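Local coordinates for protein carboxylesterase (Uncultured bacterium, PDB 5GMX) that hydrolyses carboxylic esters as a family VIII carboxylesterase and also acts on oxyimino cephalosporins, an activity resembling that of a beta-lactamase, at residues K74-T79 with K277-L282; D337-S342 with G349-K354; L357-A362 with R378-A383. All blocks are in the same frame, centred on the assembly; numbering follows the deposited sequence.

The contacts run from the pocket helix 72-86, through helix 272-283 and the sheet, to the C-terminal helix. Interaction 1 packs helix 272-283 against helix 72-86, whose Lys74 touches bound phenylmethanesulfonic acid. Interaction 2 is the hairpin beneath helix 272-283, with the His341 side chain about 6 Å from that ligand; the centres of these two are about 9 Å apart. Tyr279 joins them, its OH 3.4 Å from His341 N, in packing contact. Interaction 3 starts one strand further on, its centre about 10 Å from that of interaction 2, and a probable hydrogen bond of 2.9 Å from Met359 N to Phe350 O ties the strands. The Tyr361 side chain remains about 13 Å from the ligand.

Interaction 1: K74-T79 with K277-L282; sequences KGMAAT and KVYGAL
Val278 opens the contact on segment 277-282, its isopropyl group directed at the facing helix. CB and both methyls gather round the selenium of Met76, a selenomethionine, with CG1 the nearest at 3.9 Å from SE. Met76 reaches this position by a bend at chi2 (-58°), so that its chain crosses Val278 obliquely. One residue on, Tyr279 extends its ring across the gap, and its OH ends 3.7 Å from Gly75 CA. The hydroxyl occupies the side of Gly75 where a CB would lie, so the absence of a side chain is what admits the phenol to the helix backbone. Leu282, a turn beyond Val278, meets Thr79 tip to tip, with CD1 3.7 Å from OG1. That hydroxyl is committed: OG1 donates to Gly75 O at 3.0 Å from above the carbonyl plane, and the same oxygen accepts the helical bond from Thr79 N. No hydrogen bond crosses the interface; both hydroxyls meet carbon, and the segment axes pass 11.4 Å apart at 46°. Phe187 and Val191 of helix 183-192 pack beside it. Lys74 points away from the contact, and its NZ bonds to Tyr160 OH and the carbonyls of Ala162 and Gly265. With Ser71 one turn earlier, this is consistent with the SxxK helix of the serine beta-lactamase fold, packed by helix 272-283 along Gly75, Met76 and Thr79, while Lys74 lines the phenylmethanesulfonic acid pocket.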
loop_
_atom_site.group_PDB
_atom_site.type_symbol
_atom_site.label_atom_id
_atom_site.label_comp_id
_atom_site.label_asym_id
_atom_site.label_seq_id
_atom_site.Cartn_x
_atom_site.Cartn_y
_atom_site.Cartn_z
ATOM N N LYS A 74 0.607 2.160 -0.778
ATOM C CA LYS A 74 -0.225 2.812 -1.785
ATOM C C LYS A 74 -1.677 2.378 -1.618
ATOM O O LYS A 74 -2.586 3.204 -1.743
ATOM C CB LYS A 74 0.278 2.517 -3.208
ATOM C CG LYS A 74 1.601 3.212 -3.541
ATOM C CD LYS A 74 1.880 3.187 -5.041
ATOM C CE LYS A 74 3.203 3.856 -5.348
ATOM N NZ LYS A 74 4.319 3.056 -4.800
ATOM N N GLY A 75 -1.894 1.102 -1.285
ATOM C CA GLY A 75 -3.258 0.640 -1.061
ATOM C C GLY A 75 -3.913 1.414 0.077
ATOM O O GLY A 75 -5.075 1.846 0.002
HETATM N N MSE A 76 -3.147 1.628 1.137
HETATM C CA MSE A 76 -3.658 2.378 2.278
HETATM C C MSE A 76 -4.039 3.784 1.850
HETATM O O MSE A 76 -5.125 4.281 2.212
HETATM C CB MSE A 76 -2.628 2.415 3.401
HETATM C CG MSE A 76 -2.169 1.024 3.814
HETATM SE SE MSE A 76 -3.654 -0.134 4.399
HETATM C CE MSE A 76 -2.609 -1.720 4.800
ATOM N N ALA A 77 -3.194 4.403 1.022
ATOM C CA ALA A 77 -3.477 5.776 0.613
ATOM C C ALA A 77 -4.750 5.773 -0.210
ATOM O O ALA A 77 -5.609 6.652 -0.053
ATOM C CB ALA A 77 -2.310 6.383 -0.180
ATOM N N ALA A 78 -4.896 4.747 -1.053
ATOM C CA ALA A 78 -6.041 4.712 -1.949
ATOM C C ALA A 78 -7.307 4.593 -1.105
ATOM O O ALA A 78 -8.356 5.167 -1.442
ATOM C CB ALA A 78 -5.929 3.563 -2.954
ATOM N N THR A 79 -7.194 3.882 0.019
ATOM C CA THR A 79 -8.371 3.657 0.841
ATOM C C THR A 79 -8.864 4.990 1.391
ATOM O O THR A 79 -10.071 5.246 1.397
ATOM C CB THR A 79 -8.091 2.660 1.968
ATOM O OG1 THR A 79 -7.757 1.400 1.382
ATOM C CG2 THR A 79 -9.323 2.476 2.829
ATOM N N LYS A 277 -6.309 -6.290 8.684
ATOM C CA LYS A 277 -7.490 -5.656 9.251
ATOM C C LYS A 277 -8.112 -4.683 8.260
ATOM O O LYS A 277 -9.333 -4.686 8.077
ATOM C CB LYS A 277 -7.159 -4.931 10.556
ATOM C CG LYS A 277 -7.094 -5.867 11.759
ATOM C CD LYS A 277 -6.781 -5.125 13.048
ATOM C CE LYS A 277 -6.659 -6.134 14.207
ATOM N NZ LYS A 277 -6.507 -5.451 15.519
ATOM N N VAL A 278 -7.285 -3.850 7.624
ATOM C CA VAL A 278 -7.849 -2.909 6.647
ATOM C C VAL A 278 -8.484 -3.657 5.463
ATOM O O VAL A 278 -9.649 -3.403 5.090
ATOM C CB VAL A 278 -6.795 -1.913 6.136
ATOM C CG1 VAL A 278 -7.412 -0.962 5.111
ATOM C CG2 VAL A 278 -6.221 -1.125 7.304
ATOM N N TYR A 279 -7.738 -4.587 4.874
ATOM C CA TYR A 279 -8.302 -5.311 3.738
ATOM C C TYR A 279 -9.448 -6.230 4.159
ATOM O O TYR A 279 -10.320 -6.534 3.361
ATOM C CB TYR A 279 -7.224 -6.107 3.012
ATOM C CG TYR A 279 -6.435 -5.245 2.065
ATOM C CD1 TYR A 279 -7.023 -4.746 0.913
ATOM C CD2 TYR A 279 -5.111 -4.907 2.331
ATOM C CE1 TYR A 279 -6.312 -3.943 0.024
ATOM C CE2 TYR A 279 -4.389 -4.106 1.455
ATOM C CZ TYR A 279 -5.000 -3.626 0.300
ATOM O OH TYR A 279 -4.302 -2.829 -0.570
ATOM N N GLY A 280 -9.444 -6.642 5.421
ATOM C CA GLY A 280 -10.510 -7.434 6.002
ATOM C C GLY A 280 -11.796 -6.632 6.041
ATOM O O GLY A 280 -12.849 -7.140 5.647
ATOM N N ALA A 281 -11.712 -5.376 6.479
ATOM C CA ALA A 281 -12.871 -4.477 6.405
ATOM C C ALA A 281 -13.339 -4.314 4.963
ATOM O O ALA A 281 -14.543 -4.369 4.686
ATOM C CB ALA A 281 -12.549 -3.109 7.003
ATOM N N LEU A 282 -12.395 -4.103 4.046
ATOM C CA LEU A 282 -12.771 -3.905 2.642
ATOM C C LEU A 282 -13.400 -5.134 1.980
ATOM O O LEU A 282 -14.240 -5.009 1.098
ATOM C CB LEU A 282 -11.568 -3.448 1.814
ATOM C CG LEU A 282 -10.981 -2.102 2.262
ATOM C CD1 LEU A 282 -9.826 -1.675 1.354
ATOM C CD2 LEU A 282 -12.057 -1.017 2.369
#

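Interaction 2: D337-S342 with G349-K354; sequences DAFGHS and GFADTK
Ala351 O is held by three contacts: a straight hydrogen bond from Phe339 N (3.0 Å), arriving nearly along the C=O axis, a weak bond from a water, and a CA-H...O contact from Ala338 CA at 3.4 Å. It belongs to the antiparallel beta hairpin of strands 339-342 and 348-352 in the sheet of the beta-lactamase fold. The return bond, Ala351 N to Phe339 O, is shorter at 2.8 Å and almost linear (173°). His341 and Gly349 form the second hydrogen-bonded pair, both bonds at 3.0 Å. Between these pairs Gly340 faces Phe350 across a non-hydrogen-bonded pair whose CA atoms are only 3.9 Å apart. A CB on Gly340 would fall upon Gly349 O and Phe350 CB, so bare backbone permits this close approach.

The Phe339 ring, set by a crowded chi1 of 63°, folds across to the facing strand, where Ala351 CB lies over one ring face, offset toward the rim, in a CH-pi contact; Thr353 CG2 meets the ring edge. On the opposite face of the sheet the Phe350 ring leads away from strand 339-342 and meets the Tyr332 ring. The same water also donates to Asp337 O and accepts from Thr353 N. Lys354 NZ makes a long salt bridge to Asp337 OD2, but hydrogen-bonds to Asn335 OD1. The HSG sequence starting at His341 probably corresponds to the K(T/S)G motif of beta-lactamases. His341 ND1 donates to Ser342 O at 3.2 Å, the acceptor lying in the imidazole plane and the bond on a carbonyl lone pair.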
loop_
_atom_site.group_PDB
_atom_site.type_symbol
_atom_site.label_atom_id
_atom_site.label_comp_id
_atom_site.label_asym_id
_atom_site.label_seq_id
_atom_site.Cartn_x
_atom_site.Cartn_y
_atom_site.Cartn_z
ATOM N N ASP A 337 -11.552 -10.737 -9.528
ATOM C CA ASP A 337 -11.788 -9.339 -9.170
ATOM C C ASP A 337 -11.233 -8.947 -7.791
ATOM O O ASP A 337 -11.626 -7.926 -7.220
ATOM C CB ASP A 337 -13.283 -9.034 -9.243
ATOM C CG ASP A 337 -13.808 -9.074 -10.668
ATOM O OD1 ASP A 337 -13.000 -8.860 -11.605
ATOM O OD2 ASP A 337 -15.025 -9.307 -10.852
ATOM N N ALA A 338 -10.319 -9.757 -7.270
ATOM C CA ALA A 338 -9.593 -9.415 -6.058
ATOM C C ALA A 338 -8.763 -8.151 -6.279
ATOM O O ALA A 338 -8.329 -7.868 -7.404
ATOM C CB ALA A 338 -8.702 -10.572 -5.629
ATOM N N PHE A 339 -8.574 -7.359 -5.228
ATOM C CA PHE A 339 -7.792 -6.123 -5.402
ATOM C C PHE A 339 -6.871 -5.910 -4.213
ATOM O O PHE A 339 -7.179 -6.332 -3.097
ATOM C CB PHE A 339 -8.714 -4.908 -5.579
ATOM C CG PHE A 339 -9.581 -4.634 -4.385
ATOM C CD1 PHE A 339 -10.807 -5.274 -4.237
ATOM C CD2 PHE A 339 -9.170 -3.741 -3.401
ATOM C CE1 PHE A 339 -11.602 -5.026 -3.130
ATOM C CE2 PHE A 339 -9.964 -3.487 -2.293
ATOM C CZ PHE A 339 -11.182 -4.134 -2.156
ATOM N N GLY A 340 -5.753 -5.244 -4.433
ATOM C CA GLY A 340 -4.854 -4.957 -3.340
ATOM C C GLY A 340 -3.643 -4.195 -3.809
ATOM O O GLY A 340 -3.698 -3.486 -4.804
ATOM N N HIS A 341 -2.554 -4.321 -3.063
ATOM C CA HIS A 341 -1.295 -3.735 -3.477
ATOM C C HIS A 341 -0.138 -4.470 -2.830
ATOM O O HIS A 341 -0.239 -4.954 -1.704
ATOM C CB HIS A 341 -1.227 -2.244 -3.133
ATOM C CG HIS A 341 -0.618 -1.417 -4.221
ATOM N ND1 HIS A 341 0.725 -1.460 -4.523
ATOM C CD2 HIS A 341 -1.173 -0.541 -5.091
ATOM C CE1 HIS A 341 0.973 -0.641 -5.532
ATOM N NE2 HIS A 341 -0.162 -0.068 -5.892
ATOM N N SER A 342 0.954 -4.565 -3.574
ATOM C CA SER A 342 2.143 -5.244 -3.103
ATOM C C SER A 342 3.280 -4.256 -2.940
ATOM O O SER A 342 3.232 -3.145 -3.467
ATOM C CB SER A 342 2.534 -6.353 -4.075
ATOM O OG SER A 342 1.436 -7.208 -4.314
ATOM N N GLY A 349 -0.901 -6.805 0.531
ATOM C CA GLY A 349 -2.199 -6.975 1.142
ATOM C C GLY A 349 -3.235 -7.047 0.048
ATOM O O GLY A 349 -3.051 -6.417 -1.008
ATOM N N PHE A 350 -4.295 -7.824 0.263
ATOM C CA PHE A 350 -5.411 -7.783 -0.687
ATOM C C PHE A 350 -6.753 -8.196 -0.091
ATOM O O PHE A 350 -6.837 -8.790 0.991
ATOM C CB PHE A 350 -5.107 -8.643 -1.931
ATOM C CG PHE A 350 -5.150 -10.117 -1.682
ATOM C CD1 PHE A 350 -6.337 -10.825 -1.841
ATOM C CD2 PHE A 350 -4.007 -10.797 -1.287
ATOM C CE1 PHE A 350 -6.384 -12.194 -1.609
ATOM C CE2 PHE A 350 -4.043 -12.168 -1.044
ATOM C CZ PHE A 350 -5.237 -12.865 -1.208
ATOM N N ALA A 351 -7.804 -7.841 -0.816
ATOM C CA ALA A 351 -9.175 -8.136 -0.451
ATOM C C ALA A 351 -9.886 -8.914 -1.555
ATOM O O ALA A 351 -9.698 -8.647 -2.749
ATOM C CB ALA A 351 -9.924 -6.853 -0.148
ATOM N N ASP A 352 -10.726 -9.847 -1.117
ATOM C CA ASP A 352 -11.555 -10.712 -1.958
ATOM C C ASP A 352 -12.982 -10.612 -1.432
ATOM O O ASP A 352 -13.303 -11.219 -0.413
ATOM C CB ASP A 352 -11.033 -12.162 -1.904
ATOM C CG ASP A 352 -11.950 -13.182 -2.621
ATOM O OD1 ASP A 352 -13.092 -12.851 -3.006
ATOM O OD2 ASP A 352 -11.525 -14.353 -2.775
ATOM N N THR A 353 -13.835 -9.838 -2.102
ATOM C CA THR A 353 -15.184 -9.606 -1.588
ATOM C C THR A 353 -16.092 -10.834 -1.717
ATOM O O THR A 353 -17.108 -10.928 -1.023
ATOM C CB THR A 353 -15.882 -8.419 -2.290
ATOM O OG1 THR A 353 -16.127 -8.751 -3.660
ATOM C CG2 THR A 353 -15.034 -7.171 -2.212
ATOM N N LYS A 354 -15.763 -11.749 -2.624
ATOM C CA LYS A 354 -16.556 -12.974 -2.770
ATOM C C LYS A 354 -16.414 -13.873 -1.540
ATOM O O LYS A 354 -17.408 -14.250 -0.921
ATOM C CB LYS A 354 -16.164 -13.737 -4.038
ATOM C CG LYS A 354 -16.487 -12.993 -5.333
ATOM C CD LYS A 354 -16.322 -13.894 -6.554
ATOM C CE LYS A 354 -16.775 -13.209 -7.852
ATOM N NZ LYS A 354 -15.798 -12.191 -8.372
HETATM O O HOH W 1 -12.628 -8.411 -4.499
#

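Interaction 3: L357-A362 with R378-A383; sequences LGMGYA and RLIEAA
This is apolar helix-on-sheet packing, in which the C-terminal helix 374-385 lies against one face of the sheet at strand 357-363. The two segments run close to antiparallel, at 152°, with their axes 10.6 Å apart, and no hydrogen bond joins them. Met359, a selenomethionine, reaches across from the strand. Its chain leaves the strand extended, CG anti to the backbone N (chi1 -177°), and turns only at chi3, so the end lies over the helix surface. There SE meets Ile380 CG1 at 3.8 Å, the two side chains crossing obliquely, while CE comes within 3.5 Å of Ala383 CB. The small alanine lets Met359 CE settle close to the helix backbone, 4.1 Å from Ile380 CA. Such a sheet covered by the N- and C-terminal helices on one face is the alpha/beta part of the serine beta-lactamase fold; helix 16-27 packs against Arg378 and Ala382, and Arg378 forms a salt bridge with Asp28 just after that helix. Met359 and Tyr361, two residues apart, both point to the helix, with the side-chainless Gly360 between them. On the other face, Tyr279 of helix 272-283 packs near Gly358. Tyr361 presents its ring broadside, and Leu379 crosses it at about a right angle. Leu379 CD1 stands over the ring centre, 4.1 Å from the centroid and 11° off the normal, a CH-pi contact.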
loop_
_atom_site.group_PDB
_atom_site.type_symbol
_atom_site.label_atom_id
_atom_site.label_comp_id
_atom_site.label_asym_id
_atom_site.label_seq_id
_atom_site.Cartn_x
_atom_site.Cartn_y
_atom_site.Cartn_z
ATOM N N LEU A 357 -12.674 -12.202 2.265
ATOM C CA LEU A 357 -11.356 -12.516 2.800
ATOM C C LEU A 357 -10.403 -11.338 2.625
ATOM O O LEU A 357 -10.305 -10.778 1.543
ATOM C CB LEU A 357 -10.798 -13.760 2.098
ATOM C CG LEU A 357 -9.386 -14.290 2.372
ATOM C CD1 LEU A 357 -9.345 -15.797 2.132
ATOM C CD2 LEU A 357 -8.335 -13.608 1.487
ATOM N N GLY A 358 -9.701 -10.963 3.686
ATOM C CA GLY A 358 -8.654 -9.964 3.577
ATOM C C GLY A 358 -7.358 -10.579 4.061
ATOM O O GLY A 358 -7.358 -11.367 4.999
HETATM N N MSE A 359 -6.246 -10.224 3.439
HETATM C CA MSE A 359 -4.985 -10.854 3.799
HETATM C C MSE A 359 -3.849 -9.851 3.839
HETATM O O MSE A 359 -3.770 -8.957 2.981
HETATM C CB MSE A 359 -4.648 -11.983 2.818
HETATM C CG MSE A 359 -3.370 -12.730 3.189
HETATM SE SE MSE A 359 -2.865 -14.175 1.940
HETATM C CE MSE A 359 -4.587 -15.090 1.834
ATOM N N GLY A 360 -2.964 -10.008 4.823
ATOM C CA GLY A 360 -1.825 -9.118 4.961
ATOM C C GLY A 360 -0.525 -9.840 5.271
ATOM O O GLY A 360 -0.511 -10.804 6.033
ATOM N N TYR A 361 0.576 -9.371 4.690
ATOM C CA TYR A 361 1.861 -10.023 4.915
ATOM C C TYR A 361 3.013 -9.020 4.847
ATOM O O TYR A 361 3.125 -8.236 3.883
ATOM C CB TYR A 361 2.036 -11.169 3.912
ATOM C CG TYR A 361 3.400 -11.820 3.904
ATOM C CD1 TYR A 361 3.937 -12.393 5.056
ATOM C CD2 TYR A 361 4.124 -11.915 2.727
ATOM C CE1 TYR A 361 5.195 -12.993 5.039
ATOM C CE2 TYR A 361 5.358 -12.532 2.689
ATOM C CZ TYR A 361 5.899 -13.047 3.847
ATOM O OH TYR A 361 7.135 -13.633 3.775
ATOM N N ALA A 362 3.836 -9.008 5.896
ATOM C CA ALA A 362 4.949 -8.052 5.966
ATOM C C ALA A 362 6.174 -8.689 6.613
ATOM O O ALA A 362 6.063 -9.339 7.650
ATOM C CB ALA A 362 4.536 -6.798 6.732
ATOM N N ARG A 378 2.529 -19.249 -1.648
ATOM C CA ARG A 378 2.309 -20.374 -0.746
ATOM C C ARG A 378 1.215 -20.076 0.269
ATOM O O ARG A 378 0.320 -20.909 0.513
ATOM C CB ARG A 378 3.609 -20.728 -0.017
ATOM C CG ARG A 378 3.556 -22.022 0.765
ATOM C CD ARG A 378 4.922 -22.353 1.361
ATOM N NE ARG A 378 5.145 -23.795 1.457
ATOM C CZ ARG A 378 6.346 -24.358 1.570
ATOM N NH1 ARG A 378 7.434 -23.599 1.597
ATOM N NH2 ARG A 378 6.462 -25.679 1.652
ATOM N N LEU A 379 1.307 -18.897 0.882
ATOM C CA LEU A 379 0.311 -18.501 1.877
ATOM C C LEU A 379 -1.090 -18.389 1.289
ATOM O O LEU A 379 -2.078 -18.784 1.932
ATOM C CB LEU A 379 0.713 -17.179 2.520
ATOM C CG LEU A 379 1.953 -17.282 3.402
ATOM C CD1 LEU A 379 2.502 -15.893 3.685
ATOM C CD2 LEU A 379 1.614 -18.005 4.697
ATOM N N ILE A 380 -1.172 -17.810 0.090
ATOM C CA ILE A 380 -2.439 -17.640 -0.619
ATOM C C ILE A 380 -3.060 -18.991 -0.980
ATOM O O ILE A 380 -4.270 -19.217 -0.776
ATOM C CB ILE A 380 -2.262 -16.796 -1.909
ATOM C CG1 ILE A 380 -1.976 -15.331 -1.563
ATOM C CG2 ILE A 380 -3.506 -16.857 -2.765
ATOM C CD1 ILE A 380 -1.487 -14.500 -2.744
ATOM N N GLU A 381 -2.240 -19.898 -1.503
ATOM C CA GLU A 381 -2.763 -21.212 -1.856
ATOM C C GLU A 381 -3.293 -21.928 -0.606
ATOM O O GLU A 381 -4.410 -22.489 -0.611
ATOM C CB GLU A 381 -1.694 -22.064 -2.550
ATOM C CG GLU A 381 -2.302 -23.210 -3.366
ATOM C CD GLU A 381 -1.341 -24.365 -3.611
ATOM O OE1 GLU A 381 -0.179 -24.104 -3.991
ATOM O OE2 GLU A 381 -1.757 -25.536 -3.439
ATOM N N ALA A 382 -2.513 -21.879 0.472
ATOM C CA ALA A 382 -2.931 -22.519 1.719
ATOM C C ALA A 382 -4.251 -21.939 2.200
ATOM O O ALA A 382 -5.157 -22.671 2.572
ATOM C CB ALA A 382 -1.866 -22.369 2.784
ATOM N N ALA A 383 -4.350 -20.613 2.179
ATOM C CA ALA A 383 -5.542 -19.930 2.649
ATOM C C ALA A 383 -6.779 -20.336 1.867
ATOM O O ALA A 383 -7.843 -20.526 2.454
ATOM C CB ALA A 383 -5.350 -18.434 2.577
#